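Lipoprotein (Mycoplasma mycoides subsp. capri, PDB 7ADK) probably acts as a surface-anchored protease of the DUF31 family in the PA clan, which also holds the chymotrypsin-like enzymes, and may cleave host immunoglobulins. Local coordinates at residues Q298-K312 and E400-K413. Numbering follows the deposited sequence.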
ATOM      1  N   GLN B 298     -21.080  -5.088  20.840  1.00124.43           N
ATOM      2  CA  GLN B 298     -21.642  -6.425  21.064  1.00124.43           C
ATOM      3  C   GLN B 298     -22.782  -6.971  20.190  1.00124.43           C
ATOM      4  O   GLN B 298     -22.943  -8.188  20.198  1.00124.43           O
ATOM      5  CB  GLN B 298     -21.994  -6.561  22.556  1.00124.43           C
ATOM      6  CG  GLN B 298     -20.838  -6.261  23.527  1.00124.43           C
ATOM      7  CD  GLN B 298     -19.546  -7.011  23.228  1.00124.43           C
ATOM      8  OE1 GLN B 298     -18.456  -6.485  23.348  1.00124.43           O
ATOM      9  NE2 GLN B 298     -19.598  -8.259  22.842  1.00124.43           N
ATOM     10  N   THR B 299     -23.551  -6.180  19.434  1.00131.86           N
ATOM     11  CA  THR B 299     -24.721  -6.684  18.666  1.00131.86           C
ATOM     12  C   THR B 299     -24.353  -7.664  17.537  1.00131.86           C
ATOM     13  O   THR B 299     -25.126  -8.564  17.208  1.00131.86           O
ATOM     14  CB  THR B 299     -25.543  -5.493  18.143  1.00131.86           C
ATOM     15  OG1 THR B 299     -26.117  -4.812  19.243  1.00131.86           O
ATOM     16  CG2 THR B 299     -26.701  -5.832  17.212  1.00131.86           C
ATOM     17  N   PHE B 300     -23.138  -7.585  16.999  1.00143.32           N
ATOM     18  CA  PHE B 300     -22.576  -8.639  16.151  1.00143.32           C
ATOM     19  C   PHE B 300     -22.380  -9.950  16.937  1.00143.32           C
ATOM     20  O   PHE B 300     -22.707 -11.029  16.452  1.00143.32           O
ATOM     21  CB  PHE B 300     -21.264  -8.114  15.530  1.00143.32           C
ATOM     22  CG  PHE B 300     -20.295  -9.158  14.994  1.00143.32           C
ATOM     23  CD1 PHE B 300     -20.730 -10.129  14.076  1.00143.32           C
ATOM     24  CD2 PHE B 300     -18.961  -9.179  15.439  1.00143.32           C
ATOM     25  CE1 PHE B 300     -19.856 -11.135  13.637  1.00143.32           C
ATOM     26  CE2 PHE B 300     -18.091 -10.191  15.013  1.00143.32           C
ATOM     27  CZ  PHE B 300     -18.538 -11.170  14.115  1.00143.32           C
ATOM     28  N   GLN B 301     -21.880  -9.879  18.168  1.00142.33           N
ATOM     29  CA  GLN B 301     -21.450 -11.039  18.948  1.00142.33           C
ATOM     30  C   GLN B 301     -22.590 -11.747  19.687  1.00142.33           C
ATOM     31  O   GLN B 301     -22.523 -12.961  19.870  1.00142.33           O
ATOM     32  CB  GLN B 301     -20.334 -10.617  19.915  1.00142.33           C
ATOM     33  CG  GLN B 301     -19.137  -9.989  19.180  1.00142.33           C
ATOM     34  CD  GLN B 301     -17.846  -9.954  19.996  1.00142.33           C
ATOM     35  OE1 GLN B 301     -17.804 -10.084  21.212  1.00142.33           O
ATOM     36  NE2 GLN B 301     -16.729  -9.745  19.348  1.00142.33           N
ATOM     37  N   THR B 302     -23.657 -11.062  20.097  1.00145.65           N
ATOM     38  CA  THR B 302     -24.832 -11.742  20.671  1.00145.65           C
ATOM     39  C   THR B 302     -25.494 -12.630  19.617  1.00145.65           C
ATOM     40  O   THR B 302     -25.654 -13.828  19.834  1.00145.65           O
ATOM     41  CB  THR B 302     -25.850 -10.764  21.274  1.00145.65           C
ATOM     42  OG1 THR B 302     -26.277  -9.829  20.320  1.00145.65           O
ATOM     43  CG2 THR B 302     -25.271  -9.984  22.452  1.00145.65           C
ATOM     44  N   ASN B 303     -25.778 -12.092  18.433  1.00148.02           N
ATOM     45  CA  ASN B 303     -26.354 -12.856  17.329  1.00148.02           C
ATOM     46  C   ASN B 303     -25.385 -13.918  16.788  1.00148.02           C
ATOM     47  O   ASN B 303     -25.781 -15.067  16.589  1.00148.02           O
ATOM     48  CB  ASN B 303     -26.823 -11.880  16.253  1.00148.02           C
ATOM     49  CG  ASN B 303     -27.931 -10.976  16.760  1.00148.02           C
ATOM     50  OD1 ASN B 303     -29.016 -11.424  17.090  1.00148.02           O
ATOM     51  ND2 ASN B 303     -27.703  -9.691  16.861  1.00148.02           N
ATOM     52  N   PHE B 304     -24.096 -13.604  16.629  1.00148.14           N
ATOM     53  CA  PHE B 304     -23.121 -14.611  16.202  1.00148.14           C
ATOM     54  C   PHE B 304     -22.962 -15.733  17.232  1.00148.14           C
ATOM     55  O   PHE B 304     -22.766 -16.885  16.850  1.00148.14           O
ATOM     56  CB  PHE B 304     -21.777 -13.946  15.865  1.00148.14           C
ATOM     57  CG  PHE B 304     -20.675 -14.841  15.315  1.00148.14           C
ATOM     58  CD1 PHE B 304     -20.960 -15.950  14.490  1.00148.14           C
ATOM     59  CD2 PHE B 304     -19.336 -14.496  15.558  1.00148.14           C
ATOM     60  CE1 PHE B 304     -19.920 -16.701  13.920  1.00148.14           C
ATOM     61  CE2 PHE B 304     -18.295 -15.236  14.978  1.00148.14           C
ATOM     62  CZ  PHE B 304     -18.587 -16.338  14.159  1.00148.14           C
ATOM     63  N   THR B 305     -23.107 -15.467  18.533  1.00152.40           N
ATOM     64  CA  THR B 305     -23.093 -16.533  19.544  1.00152.40           C
ATOM     65  C   THR B 305     -24.401 -17.312  19.665  1.00152.40           C
ATOM     66  O   THR B 305     -24.332 -18.502  19.964  1.00152.40           O
ATOM     67  CB  THR B 305     -22.601 -16.099  20.922  1.00152.40           C
ATOM     68  OG1 THR B 305     -23.323 -15.044  21.480  1.00152.40           O
ATOM     69  CG2 THR B 305     -21.111 -15.765  20.901  1.00152.40           C
ATOM     70  N   ILE B 306     -25.565 -16.742  19.339  1.00151.67           N
ATOM     71  CA  ILE B 306     -26.805 -17.514  19.133  1.00151.67           C
ATOM     72  C   ILE B 306     -26.656 -18.457  17.927  1.00151.67           C
ATOM     73  O   ILE B 306     -26.954 -19.647  18.037  1.00151.67           O
ATOM     74  CB  ILE B 306     -28.029 -16.577  18.999  1.00151.67           C
ATOM     75  CG1 ILE B 306     -28.297 -15.863  20.340  1.00151.67           C
ATOM     76  CG2 ILE B 306     -29.287 -17.348  18.563  1.00151.67           C
ATOM     77  CD1 ILE B 306     -29.232 -14.659  20.226  1.00151.67           C
ATOM     78  N   TYR B 307     -26.100 -17.978  16.810  1.00153.79           N
ATOM     79  CA  TYR B 307     -25.743 -18.814  15.655  1.00153.79           C
ATOM     80  C   TYR B 307     -24.750 -19.931  16.037  1.00153.79           C
ATOM     81  O   TYR B 307     -24.978 -21.106  15.732  1.00153.79           O
ATOM     82  CB  TYR B 307     -25.207 -17.916  14.529  1.00153.79           C
ATOM     83  CG  TYR B 307     -24.554 -18.676  13.388  1.00153.79           C
ATOM     84  CD1 TYR B 307     -23.180 -18.971  13.451  1.00153.79           C
ATOM     85  CD2 TYR B 307     -25.314 -19.122  12.293  1.00153.79           C
ATOM     86  CE1 TYR B 307     -22.569 -19.725  12.436  1.00153.79           C
ATOM     87  CE2 TYR B 307     -24.706 -19.882  11.275  1.00153.79           C
ATOM     88  CZ  TYR B 307     -23.329 -20.181  11.345  1.00153.79           C
ATOM     89  OH  TYR B 307     -22.723 -20.903  10.366  1.00153.79           O
ATOM     90  N   LYS B 308     -23.679 -19.599  16.779  1.00153.82           N
ATOM     91  CA  LYS B 308     -22.723 -20.582  17.325  1.00153.82           C
ATOM     92  C   LYS B 308     -23.405 -21.595  18.252  1.00153.82           C
ATOM     93  O   LYS B 308     -22.990 -22.746  18.259  1.00153.82           O
ATOM     94  CB  LYS B 308     -21.515 -19.892  18.003  1.00153.82           C
ATOM     95  CG  LYS B 308     -20.518 -19.303  16.977  1.00153.82           C
ATOM     96  CD  LYS B 308     -19.736 -18.032  17.381  1.00153.82           C
ATOM     97  CE  LYS B 308     -18.759 -18.154  18.553  1.00153.82           C
ATOM     98  NZ  LYS B 308     -17.952 -16.923  18.749  1.00153.82           N
ATOM     99  N   ASP B 309     -24.460 -21.238  18.984  1.00157.04           N
ATOM    100  CA  ASP B 309     -25.213 -22.177  19.826  1.00157.04           C
ATOM    101  C   ASP B 309     -26.060 -23.188  19.017  1.00157.04           C
ATOM    102  O   ASP B 309     -26.062 -24.388  19.315  1.00157.04           O
ATOM    103  CB  ASP B 309     -26.099 -21.410  20.821  1.00157.04           C
ATOM    104  CG  ASP B 309     -26.498 -22.241  22.040  1.00157.04           C
ATOM    105  OD1 ASP B 309     -25.905 -23.316  22.281  1.00157.04           O
ATOM    106  OD2 ASP B 309     -27.394 -21.802  22.790  1.00157.04           O
ATOM    107  N   TYR B 310     -26.716 -22.756  17.934  1.00159.38           N
ATOM    108  CA  TYR B 310     -27.352 -23.691  16.994  1.00159.38           C
ATOM    109  C   TYR B 310     -26.316 -24.586  16.299  1.00159.38           C
ATOM    110  O   TYR B 310     -26.520 -25.799  16.211  1.00159.38           O
ATOM    111  CB  TYR B 310     -28.225 -22.948  15.973  1.00159.38           C
ATOM    112  CG  TYR B 310     -29.433 -22.213  16.530  1.00159.38           C
ATOM    113  CD1 TYR B 310     -29.801 -20.968  15.989  1.00159.38           C
ATOM    114  CD2 TYR B 310     -30.233 -22.796  17.531  1.00159.38           C
ATOM    115  CE1 TYR B 310     -30.948 -20.300  16.455  1.00159.38           C
ATOM    116  CE2 TYR B 310     -31.366 -22.119  18.017  1.00159.38           C
ATOM    117  CZ  TYR B 310     -31.723 -20.867  17.482  1.00159.38           C
ATOM    118  OH  TYR B 310     -32.819 -20.229  17.960  1.00159.38           O
ATOM    119  N   GLU B 311     -25.156 -24.046  15.907  1.00159.78           N
ATOM    120  CA  GLU B 311     -24.031 -24.857  15.416  1.00159.78           C
ATOM    121  C   GLU B 311     -23.566 -25.900  16.451  1.00159.78           C
ATOM    122  O   GLU B 311     -23.347 -27.054  16.081  1.00159.78           O
ATOM    123  CB  GLU B 311     -22.878 -23.947  14.952  1.00159.78           C
ATOM    124  CG  GLU B 311     -21.665 -24.702  14.382  1.00159.78           C
ATOM    125  CD  GLU B 311     -20.614 -25.104  15.435  1.00159.78           C
ATOM    126  OE1 GLU B 311     -20.358 -26.315  15.601  1.00159.78           O
ATOM    127  OE2 GLU B 311     -19.976 -24.229  16.060  1.00159.78           O
ATOM    128  N   LYS B 312     -23.470 -25.540  17.743  1.00161.61           N
ATOM    129  CA  LYS B 312     -23.096 -26.469  18.816  1.00161.61           C
ATOM    130  C   LYS B 312     -24.069 -27.640  18.921  1.00161.61           C
ATOM    131  O   LYS B 312     -23.610 -28.782  18.941  1.00161.61           O
ATOM    132  CB  LYS B 312     -22.968 -25.773  20.188  1.00161.61           C
ATOM    133  CG  LYS B 312     -21.814 -24.786  20.424  1.00161.61           C
ATOM    134  CD  LYS B 312     -20.661 -24.807  19.422  1.00161.61           C
ATOM    135  CE  LYS B 312     -19.796 -23.554  19.584  1.00161.61           C
ATOM    136  NZ  LYS B 312     -18.825 -23.386  18.476  1.00161.61           N
ATOM    137  N   GLU B 400     -17.688 -21.138  26.843  1.00158.47           N
ATOM    138  CA  GLU B 400     -18.777 -21.996  26.369  1.00158.47           C
ATOM    139  C   GLU B 400     -20.033 -21.826  27.246  1.00158.47           C
ATOM    140  O   GLU B 400     -19.981 -21.182  28.283  1.00158.47           O
ATOM    141  CB  GLU B 400     -18.287 -23.450  26.333  1.00158.47           C
ATOM    142  CG  GLU B 400     -17.343 -23.811  25.172  1.00158.47           C
ATOM    143  CD  GLU B 400     -18.017 -23.832  23.788  1.00158.47           C
ATOM    144  OE1 GLU B 400     -19.238 -24.066  23.708  1.00158.47           O
ATOM    145  OE2 GLU B 400     -17.323 -23.706  22.759  1.00158.47           O
ATOM    146  N   TRP B 401     -21.168 -22.382  26.822  1.00155.19           N
ATOM    147  CA  TRP B 401     -22.526 -22.057  27.278  1.00155.19           C
ATOM    148  C   TRP B 401     -22.899 -20.614  26.930  1.00155.19           C
ATOM    149  O   TRP B 401     -22.762 -19.675  27.703  1.00155.19           O
ATOM    150  CB  TRP B 401     -22.841 -22.497  28.721  1.00155.19           C
ATOM    151  CG  TRP B 401     -24.172 -22.064  29.284  1.00155.19           C
ATOM    152  CD1 TRP B 401     -24.354 -21.505  30.503  1.00155.19           C
ATOM    153  CD2 TRP B 401     -25.500 -22.051  28.660  1.00155.19           C
ATOM    154  NE1 TRP B 401     -25.693 -21.219  30.702  1.00155.19           N
ATOM    155  CE2 TRP B 401     -26.443 -21.527  29.595  1.00155.19           C
ATOM    156  CE3 TRP B 401     -26.007 -22.402  27.391  1.00155.19           C
ATOM    157  CZ2 TRP B 401     -27.805 -21.404  29.301  1.00155.19           C
ATOM    158  CZ3 TRP B 401     -27.362 -22.241  27.070  1.00155.19           C
ATOM    159  CH2 TRP B 401     -28.263 -21.752  28.026  1.00155.19           C
ATOM    160  N   GLN B 402     -23.359 -20.455  25.685  1.00151.41           N
ATOM    161  CA  GLN B 402     -23.470 -19.150  25.039  1.00151.41           C
ATOM    162  C   GLN B 402     -24.397 -18.168  25.746  1.00151.41           C
ATOM    163  O   GLN B 402     -24.115 -16.988  25.710  1.00151.41           O
ATOM    164  CB  GLN B 402     -23.916 -19.293  23.576  1.00151.41           C
ATOM    165  CG  GLN B 402     -22.992 -20.162  22.702  1.00151.41           C
ATOM    166  CD  GLN B 402     -21.517 -19.780  22.746  1.00151.41           C
ATOM    167  OE1 GLN B 402     -20.649 -20.635  22.713  1.00151.41           O
ATOM    168  NE2 GLN B 402     -21.191 -18.520  22.873  1.00151.41           N
ATOM    169  N   ARG B 403     -25.452 -18.600  26.436  1.00150.77           N
ATOM    170  CA  ARG B 403     -26.340 -17.689  27.175  1.00150.77           C
ATOM    171  C   ARG B 403     -25.684 -17.082  28.431  1.00150.77           C
ATOM    172  O   ARG B 403     -26.107 -16.017  28.867  1.00150.77           O
ATOM    173  CB  ARG B 403     -27.670 -18.394  27.458  1.00150.77           C
ATOM    174  CG  ARG B 403     -28.844 -17.430  27.651  1.00150.77           C
ATOM    175  CD  ARG B 403     -30.169 -18.191  27.668  1.00150.77           C
ATOM    176  NE  ARG B 403     -31.307 -17.314  27.957  1.00150.77           N
ATOM    177  CZ  ARG B 403     -32.012 -16.581  27.117  1.00150.77           C
ATOM    178  NH1 ARG B 403     -31.750 -16.499  25.851  1.00150.77           N
ATOM    179  NH2 ARG B 403     -33.026 -15.908  27.545  1.00150.77           N
ATOM    180  N   LYS B 404     -24.617 -17.694  28.973  1.00149.81           N
ATOM    181  CA  LYS B 404     -23.713 -17.084  29.972  1.00149.81           C
ATOM    182  C   LYS B 404     -22.689 -16.149  29.311  1.00149.81           C
ATOM    183  O   LYS B 404     -22.370 -15.099  29.860  1.00149.81           O
ATOM    184  CB  LYS B 404     -23.034 -18.196  30.795  1.00149.81           C
ATOM    185  CG  LYS B 404     -22.193 -17.672  31.965  1.00149.81           C
ATOM    186  CD  LYS B 404     -21.466 -18.778  32.734  1.00149.81           C
ATOM    187  CE  LYS B 404     -20.338 -19.402  31.926  1.00149.81           C
ATOM    188  NZ  LYS B 404     -19.544 -20.363  32.707  1.00149.81           N
ATOM    189  N   GLU B 405     -22.209 -16.475  28.117  1.00146.24           N
ATOM    190  CA  GLU B 405     -21.361 -15.565  27.335  1.00146.24           C
ATOM    191  C   GLU B 405     -22.146 -14.307  26.896  1.00146.24           C
ATOM    192  O   GLU B 405     -21.664 -13.192  27.059  1.00146.24           O
ATOM    193  CB  GLU B 405     -20.735 -16.355  26.174  1.00146.24           C
ATOM    194  CG  GLU B 405     -19.707 -15.541  25.385  1.00146.24           C
ATOM    195  CD  GLU B 405     -18.636 -16.408  24.698  1.00146.24           C
ATOM    196  OE1 GLU B 405     -17.432 -16.121  24.872  1.00146.24           O
ATOM    197  OE2 GLU B 405     -18.971 -17.386  23.992  1.00146.24           O
ATOM    198  N   ILE B 406     -23.407 -14.459  26.481  1.00144.34           N
ATOM    199  CA  ILE B 406     -24.340 -13.362  26.171  1.00144.34           C
ATOM    200  C   ILE B 406     -24.656 -12.523  27.413  1.00144.34           C
ATOM    201  O   ILE B 406     -24.797 -11.311  27.307  1.00144.34           O
ATOM    202  CB  ILE B 406     -25.632 -13.917  25.519  1.00144.34           C
ATOM    203  CG1 ILE B 406     -25.322 -14.467  24.113  1.00144.34           C
ATOM    204  CG2 ILE B 406     -26.753 -12.872  25.416  1.00144.34           C
ATOM    205  CD1 ILE B 406     -26.362 -15.460  23.591  1.00144.34           C
ATOM    206  N   GLU B 407     -24.709 -13.119  28.602  1.00140.71           N
ATOM    207  CA  GLU B 407     -24.860 -12.373  29.859  1.00140.71           C
ATOM    208  C   GLU B 407     -23.626 -11.494  30.137  1.00140.71           C
ATOM    209  O   GLU B 407     -23.777 -10.366  30.600  1.00140.71           O
ATOM    210  CB  GLU B 407     -25.148 -13.349  31.017  1.00140.71           C
ATOM    211  CG  GLU B 407     -25.448 -12.717  32.386  1.00140.71           C
ATOM    212  CD  GLU B 407     -26.833 -12.067  32.509  1.00140.71           C
ATOM    213  OE1 GLU B 407     -27.532 -11.839  31.511  1.00140.71           O
ATOM    214  OE2 GLU B 407     -27.247 -11.783  33.633  1.00140.71           O
ATOM    215  N   LYS B 408     -22.416 -11.961  29.795  1.00136.47           N
ATOM    216  CA  LYS B 408     -21.193 -11.150  29.825  1.00136.47           C
ATOM    217  C   LYS B 408     -21.212 -10.053  28.756  1.00136.47           C
ATOM    218  O   LYS B 408     -20.954  -8.898  29.075  1.00136.47           O
ATOM    219  CB  LYS B 408     -19.935 -12.029  29.740  1.00136.47           C
ATOM    220  CG  LYS B 408     -18.663 -11.188  29.889  1.00136.47           C
ATOM    221  CD  LYS B 408     -17.391 -12.011  29.752  1.00136.47           C
ATOM    222  CE  LYS B 408     -16.170 -11.101  29.686  1.00136.47           C
ATOM    223  NZ  LYS B 408     -14.942 -11.806  29.307  1.00136.47           N
ATOM    224  N   TYR B 409     -21.559 -10.366  27.512  1.00135.14           N
ATOM    225  CA  TYR B 409     -21.688  -9.369  26.440  1.00135.14           C
ATOM    226  C   TYR B 409     -22.688  -8.265  26.782  1.00135.14           C
ATOM    227  O   TYR B 409     -22.369  -7.089  26.646  1.00135.14           O
ATOM    228  CB  TYR B 409     -22.118 -10.056  25.140  1.00135.14           C
ATOM    229  CG  TYR B 409     -21.141 -11.031  24.517  1.00135.14           C
ATOM    230  CD1 TYR B 409     -19.784 -11.074  24.890  1.00135.14           C
ATOM    231  CD2 TYR B 409     -21.600 -11.854  23.477  1.00135.14           C
ATOM    232  CE1 TYR B 409     -18.885 -11.915  24.213  1.00135.14           C
ATOM    233  CE2 TYR B 409     -20.707 -12.708  22.818  1.00135.14           C
ATOM    234  CZ  TYR B 409     -19.346 -12.737  23.172  1.00135.14           C
ATOM    235  OH  TYR B 409     -18.481 -13.562  22.530  1.00135.14           O
ATOM    236  N   ASN B 410     -23.867  -8.611  27.280  1.00134.57           N
ATOM    237  CA  ASN B 410     -24.886  -7.634  27.617  1.00134.57           C
ATOM    238  C   ASN B 410     -24.496  -6.738  28.813  1.00134.57           C
ATOM    239  O   ASN B 410     -25.030  -5.636  28.900  1.00134.57           O
ATOM    240  CB  ASN B 410     -26.222  -8.370  27.790  1.00134.57           C
ATOM    241  CG  ASN B 410     -27.415  -7.445  27.660  1.00134.57           C
ATOM    242  OD1 ASN B 410     -27.841  -6.800  28.604  1.00134.57           O
ATOM    243  ND2 ASN B 410     -28.008  -7.367  26.495  1.00134.57           N
ATOM    244  N   GLU B 411     -23.543  -7.122  29.685  1.00134.49           N
ATOM    245  CA  GLU B 411     -22.945  -6.192  30.656  1.00134.49           C
ATOM    246  C   GLU B 411     -21.725  -5.429  30.108  1.00134.49           C
ATOM    247  O   GLU B 411     -21.573  -4.253  30.441  1.00134.49           O
ATOM    248  CB  GLU B 411     -22.668  -6.846  32.018  1.00134.49           C
ATOM    249  CG  GLU B 411     -21.510  -7.842  32.088  1.00134.49           C
ATOM    250  CD  GLU B 411     -21.113  -8.150  33.536  1.00134.49           C
ATOM    251  OE1 GLU B 411     -20.524  -7.274  34.211  1.00134.49           O
ATOM    252  OE2 GLU B 411     -21.364  -9.269  34.026  1.00134.49           O
ATOM    253  N   LYS B 412     -20.923  -6.003  29.199  1.00125.92           N
ATOM    254  CA  LYS B 412     -19.864  -5.252  28.498  1.00125.92           C
ATOM    255  C   LYS B 412     -20.445  -4.153  27.601  1.00125.92           C
ATOM    256  O   LYS B 412     -19.907  -3.055  27.548  1.00125.92           O
ATOM    257  CB  LYS B 412     -18.951  -6.193  27.693  1.00125.92           C
ATOM    258  CG  LYS B 412     -17.538  -5.585  27.588  1.00125.92           C
ATOM    259  CD  LYS B 412     -16.860  -5.758  26.233  1.00125.92           C
ATOM    260  CE  LYS B 412     -16.569  -7.219  25.873  1.00125.92           C
ATOM    261  NZ  LYS B 412     -16.040  -7.332  24.489  1.00125.92           N
ATOM    262  N   LYS B 413     -21.604  -4.397  26.986  1.00123.98           N
ATOM    263  CA  LYS B 413     -22.425  -3.434  26.224  1.00123.98           C
ATOM    264  C   LYS B 413     -22.858  -2.205  27.048  1.00123.98           C
ATOM    265  O   LYS B 413     -23.195  -1.180  26.464  1.00123.98           O
ATOM    266  CB  LYS B 413     -23.629  -4.217  25.660  1.00123.98           C
ATOM    267  CG  LYS B 413     -24.574  -3.425  24.745  1.00123.98           C
ATOM    268  CD  LYS B 413     -25.638  -4.324  24.110  1.00123.98           C
ATOM    269  CE  LYS B 413     -26.717  -3.553  23.335  1.00123.98           C
ATOM    270  NZ  LYS B 413     -26.281  -3.023  22.037  1.00123.98           N
TER
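Gln298 and Tyr409 show how two antiparallel helices can pack through amides and a ring rather than through a greasy seam. The Gln298 chain bends at its second torsion (chi2 -51°), bringing NE2 over one face of the Tyr409 ring, toward its rim, with NE2 of Gln298 3.5 Å from CD1 of Tyr409 and the amide and ring planes inclined by 33°. NE2 of Gln298 also donates to OE1 of Gln301 (3.0 Å), which lies over the same face of the ring, while the backbone O of Glu405, one helical turn back, sits over the rim of the opposite face. The other end of the Gln298 amide is held as well: NZ of Lys412 gives a 2.8 Å hydrogen bond to OE1 of Gln298, tilted from the carbonyl plane. Each end of this buried amide thus has one partner, one from each helix.

Gln402 repeats the theme towards the far end. Its chain has the same bend, and CG of Gln402 packs on CB of Asp309 at 3.8 Å. NE2 of Gln402 donates to OE2 of Glu405, using the anti lone pair of the carboxylate, and lies 3.4 Å from CG2 of Thr305. That threonine is the knob in a hole formed by Gln402, Glu405, Ile406 and Tyr409; its methyl meets the Tyr409 ring at the edge. Beside it Ile306 and Ile406 supply a small apolar patch.

The axes of the two segments come within 9.7 Å, their directions 176° apart, almost exactly antiparallel. Helix 299-313 follows strand 289-293, and helix 402-412 precedes strand 421-433, which pairs antiparallel with strand 289-293. The pair therefore forms the base of a helical excursion between adjacent strands, which continues through helices 317-322, 329-345 and 361-375, while the loop at Ile379 touches Asp309 and Trp401.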